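Local coordinates for protein methyltransferase type 12 (Clostridium thermocellum, PDB 3JWG) that probably methylates the 2'-hydroxyl of the 3'-terminal nucleotide of small RNAs, using S-adenosylmethionine, through the methyltransferase domain that this chain represents, at residues Gln90-Leu93 and Val94-Asp97; Glu113-Glu117 and Asn118-Ala122. All blocks are in the same frame, centred on the assembly; numbering follows the deposited sequence.

How the contacts relate
Both contacts are local turns in the methyltransferase domain, and both follow strands of its central sheet: contact 1 begins at the last residue of strand 86-90 and runs into the loop beyond, and contact 2 lies between strand 105-109 and helix 117-131, taking in the first turns of that helix. Their centres are about 13 Å apart, and they meet where Val94 CG1 packs on Ala122 CB at 4.0 Å. The bound magnesium ion, whose site is formed by Gly37 and Ile109, lies nearby: the side chain of Leu93 in contact 1 is about 9 Å from the metal and that of Leu115 in contact 2 about 11 Å. Neither contact supplies a residue of the metal site.

Contact 1. Residues Gln90-Leu93 and Val94-Asp97; sequences QSSL and VYRD
Ser91 and Asp97 meet through one water, which donates to Asp97 OD1 at 2.9 Å and lies 2.7 Å from Ser91 OG. The two side-chain oxygens themselves are 4.5 Å apart, so the water closes the loop between them. Beside this bridge, chi1 of 67° turns Ser92 OG back over its own backbone, where it lies 3.7 Å from Val94 CB. The same oxygen reaches obliquely to the Tyr95 ring, 3.9 Å from Tyr95 CD2. Val94 CG1 sits 4.0 Å above one face of that ring, over its centre, while the other methyl, CG2, comes to 3.2 Å from Ser92 O. Ser91 OG also accepts from Leu93 N at 3.1 Å with an N-H...O angle of 164°, an ST turn that bends the chain as it leaves strand 86-90, at the edge of the Rossmann-like sheet. Farther out, Asp97 OD1 also forms a salt bridge with Arg99, consistent with a fixed carboxylate. Leu93 points into the protein, against Val59, Val61, Phe100 and Phe123 of helix 117-131, and Arg96 hydrogen-bonds to Ser101 OG.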
# COMPACT_ATOMS: atom_id res chain seq x y z
N GLN A 90 -8.67 -3.04 12.97
CA GLN A 90 -7.49 -2.37 13.50
C GLN A 90 -6.36 -3.33 13.80
O GLN A 90 -6.58 -4.48 14.18
CB GLN A 90 -7.88 -1.59 14.77
CG GLN A 90 -6.79 -0.67 15.31
CD GLN A 90 -7.27 0.22 16.44
OE1 GLN A 90 -6.53 1.07 16.94
NE2 GLN A 90 -8.52 0.02 16.86
N SER A 91 -5.13 -2.86 13.59
CA SER A 91 -3.95 -3.66 13.84
C SER A 91 -2.72 -2.77 13.96
O SER A 91 -2.64 -1.73 13.30
CB SER A 91 -3.72 -4.67 12.72
OG SER A 91 -2.49 -5.36 12.93
N SER A 92 -1.77 -3.18 14.79
CA SER A 92 -0.55 -2.42 14.99
C SER A 92 0.48 -2.77 13.92
O SER A 92 1.54 -2.15 13.85
CB SER A 92 0.03 -2.71 16.38
OG SER A 92 0.49 -4.05 16.48
N LEU A 93 0.17 -3.77 13.10
CA LEU A 93 1.05 -4.20 12.01
C LEU A 93 2.42 -4.65 12.54
O LEU A 93 3.45 -4.36 11.94
CB LEU A 93 1.23 -3.07 11.00
CG LEU A 93 -0.06 -2.50 10.40
CD1 LEU A 93 0.24 -1.26 9.57
CD2 LEU A 93 -0.73 -3.57 9.56
N VAL A 94 2.41 -5.36 13.66
CA VAL A 94 3.66 -5.82 14.26
C VAL A 94 3.63 -7.31 14.56
O VAL A 94 4.68 -7.97 14.56
CB VAL A 94 3.94 -5.05 15.57
CG1 VAL A 94 5.21 -5.58 16.23
CG2 VAL A 94 4.08 -3.56 15.27
N TYR A 95 2.45 -7.85 14.80
CA TYR A 95 2.33 -9.26 15.14
C TYR A 95 1.64 -10.12 14.08
O TYR A 95 0.97 -9.61 13.19
CB TYR A 95 1.58 -9.40 16.47
CG TYR A 95 2.22 -8.61 17.59
CD1 TYR A 95 3.44 -9.01 18.13
CD2 TYR A 95 1.63 -7.45 18.07
CE1 TYR A 95 4.06 -8.26 19.13
CE2 TYR A 95 2.24 -6.69 19.07
CZ TYR A 95 3.45 -7.10 19.59
OH TYR A 95 4.06 -6.35 20.57
N ARG A 96 1.83 -11.43 14.20
CA ARG A 96 1.24 -12.39 13.29
C ARG A 96 -0.26 -12.47 13.57
O ARG A 96 -0.68 -13.15 14.50
CB ARG A 96 1.86 -13.78 13.51
CG ARG A 96 1.24 -14.88 12.66
CD ARG A 96 1.82 -14.91 11.26
NE ARG A 96 1.09 -15.80 10.36
CZ ARG A 96 -0.04 -15.48 9.74
NH1 ARG A 96 -0.57 -14.28 9.91
NH2 ARG A 96 -0.63 -16.36 8.94
N ASP A 97 -1.05 -11.76 12.77
CA ASP A 97 -2.50 -11.74 12.94
C ASP A 97 -3.10 -12.68 11.89
O ASP A 97 -2.90 -12.49 10.69
CB ASP A 97 -3.02 -10.31 12.76
CG ASP A 97 -4.48 -10.16 13.12
OD1 ASP A 97 -4.84 -9.11 13.68
OD2 ASP A 97 -5.27 -11.08 12.83
O HOH W 1 -2.61 -7.52 14.58

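Contact 2. Residues Glu113-Glu117 and Asn118-Ala122; sequences EHLDE and NRLQA
Asp116 is the N-cap of helix 117-131 and reaches Arg119 and Leu120 in its first turn; its side chain can be followed outward. From CB, a chi1 of 53° swings CG round so that the carboxylate turns back over the first helical turn. OD1 then accepts from Arg119 N at 2.9 Å, nearly straight at the hydrogen (178°), the capping bond of an N-cap aspartate; it also lies 3.6 Å from Arg119 CB. Beyond it, OD2 faces Arg119 NE at 4.1 Å, well out of the guanidinium plane, so no N-H points at it and the attraction is of charge alone. The two side chains cross at about a right angle, with carboxylate and guanidinium planes 72° apart. A negative carboxylate here would be expected to suit the positive end of the helix dipole.

Asp116 O opens the i to i+4 hydrogen bonds of the helix, accepting from Leu120 N at 2.9 Å, followed by Glu117 O from Gln121 N. Glu117 and Gln121 run side by side in the same direction, the carboxylate and the amide turned steeply against each other. Just ahead of the cap, Leu115 lays its CB against Leu120 CB at 4.1 Å, while its CD2 branch reaches Arg119 CB; this is the apolar contact beside the polar cap.

The turn joins the short 3-10 segment after strand 105-109 to helix 117-131. On the helix, Leu120 packs on Ile112 and Trp166, and ahead of it Glu113 is tied by OE1 to Thr140 OG1 in the neighbouring strand 135-141.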
# COMPACT_ATOMS: atom_id res chain seq x y z
N GLU A 113 7.49 4.90 4.74
CA GLU A 113 8.27 6.11 4.99
C GLU A 113 7.98 6.72 6.37
O GLU A 113 8.64 7.67 6.77
CB GLU A 113 8.00 7.15 3.90
CG GLU A 113 6.56 7.65 3.84
CD GLU A 113 5.68 6.82 2.93
OE1 GLU A 113 6.02 5.65 2.65
OE2 GLU A 113 4.63 7.34 2.51
N HIS A 114 7.01 6.16 7.09
CA HIS A 114 6.66 6.66 8.43
C HIS A 114 7.14 5.76 9.56
O HIS A 114 6.96 6.09 10.73
CB HIS A 114 5.14 6.82 8.56
CG HIS A 114 4.55 7.79 7.59
ND1 HIS A 114 4.93 9.11 7.54
CD2 HIS A 114 3.59 7.64 6.65
CE1 HIS A 114 4.23 9.73 6.60
NE2 HIS A 114 3.41 8.86 6.05
N LEU A 115 7.74 4.63 9.23
CA LEU A 115 8.19 3.68 10.24
C LEU A 115 9.67 3.80 10.61
O LEU A 115 10.51 3.97 9.74
CB LEU A 115 7.92 2.25 9.75
CG LEU A 115 6.49 1.96 9.27
CD1 LEU A 115 6.39 0.53 8.76
CD2 LEU A 115 5.52 2.19 10.43
N ASP A 116 9.98 3.71 11.90
CA ASP A 116 11.38 3.76 12.32
C ASP A 116 11.96 2.38 12.05
O ASP A 116 11.24 1.47 11.63
CB ASP A 116 11.52 4.14 13.80
CG ASP A 116 10.69 3.25 14.72
OD1 ASP A 116 10.75 2.01 14.58
OD2 ASP A 116 10.00 3.80 15.60
N GLU A 117 13.26 2.22 12.30
CA GLU A 117 13.95 0.96 12.05
C GLU A 117 13.26 -0.27 12.65
O GLU A 117 13.05 -1.27 11.96
CB GLU A 117 15.38 1.04 12.57
CG GLU A 117 16.26 -0.12 12.13
CD GLU A 117 17.68 -0.02 12.66
OE1 GLU A 117 17.86 -0.06 13.90
OE2 GLU A 117 18.61 0.10 11.84
N ASN A 118 12.91 -0.21 13.94
CA ASN A 118 12.26 -1.34 14.59
C ASN A 118 10.91 -1.68 13.98
O ASN A 118 10.63 -2.84 13.67
CB ASN A 118 12.07 -1.09 16.09
CG ASN A 118 11.19 -2.14 16.75
OD1 ASN A 118 11.48 -3.34 16.68
ND2 ASN A 118 10.12 -1.71 17.39
N ARG A 119 10.05 -0.68 13.80
CA ARG A 119 8.73 -0.93 13.24
C ARG A 119 8.78 -1.40 11.79
O ARG A 119 7.97 -2.22 11.37
CB ARG A 119 7.85 0.32 13.34
CG ARG A 119 7.39 0.67 14.74
CD ARG A 119 6.14 1.51 14.64
NE ARG A 119 6.09 2.60 15.60
CZ ARG A 119 5.38 3.71 15.40
NH1 ARG A 119 4.68 3.85 14.28
NH2 ARG A 119 5.36 4.67 16.32
N LEU A 120 9.73 -0.88 11.03
CA LEU A 120 9.87 -1.27 9.63
C LEU A 120 10.26 -2.75 9.53
O LEU A 120 9.68 -3.49 8.75
CB LEU A 120 10.94 -0.43 8.93
CG LEU A 120 11.25 -0.79 7.48
CD1 LEU A 120 9.98 -0.67 6.63
CD2 LEU A 120 12.35 0.13 6.94
N GLN A 121 11.23 -3.16 10.34
CA GLN A 121 11.66 -4.56 10.32
C GLN A 121 10.50 -5.47 10.74
O GLN A 121 10.27 -6.52 10.14
CB GLN A 121 12.87 -4.75 11.25
CG GLN A 121 14.16 -4.12 10.67
CD GLN A 121 15.37 -4.28 11.58
OE1 GLN A 121 15.73 -5.39 11.97
NE2 GLN A 121 16.02 -3.17 11.90
N ALA A 122 9.75 -5.06 11.76
CA ALA A 122 8.61 -5.84 12.22
C ALA A 122 7.57 -5.91 11.10
O ALA A 122 7.03 -6.98 10.81
CB ALA A 122 8.01 -5.21 13.47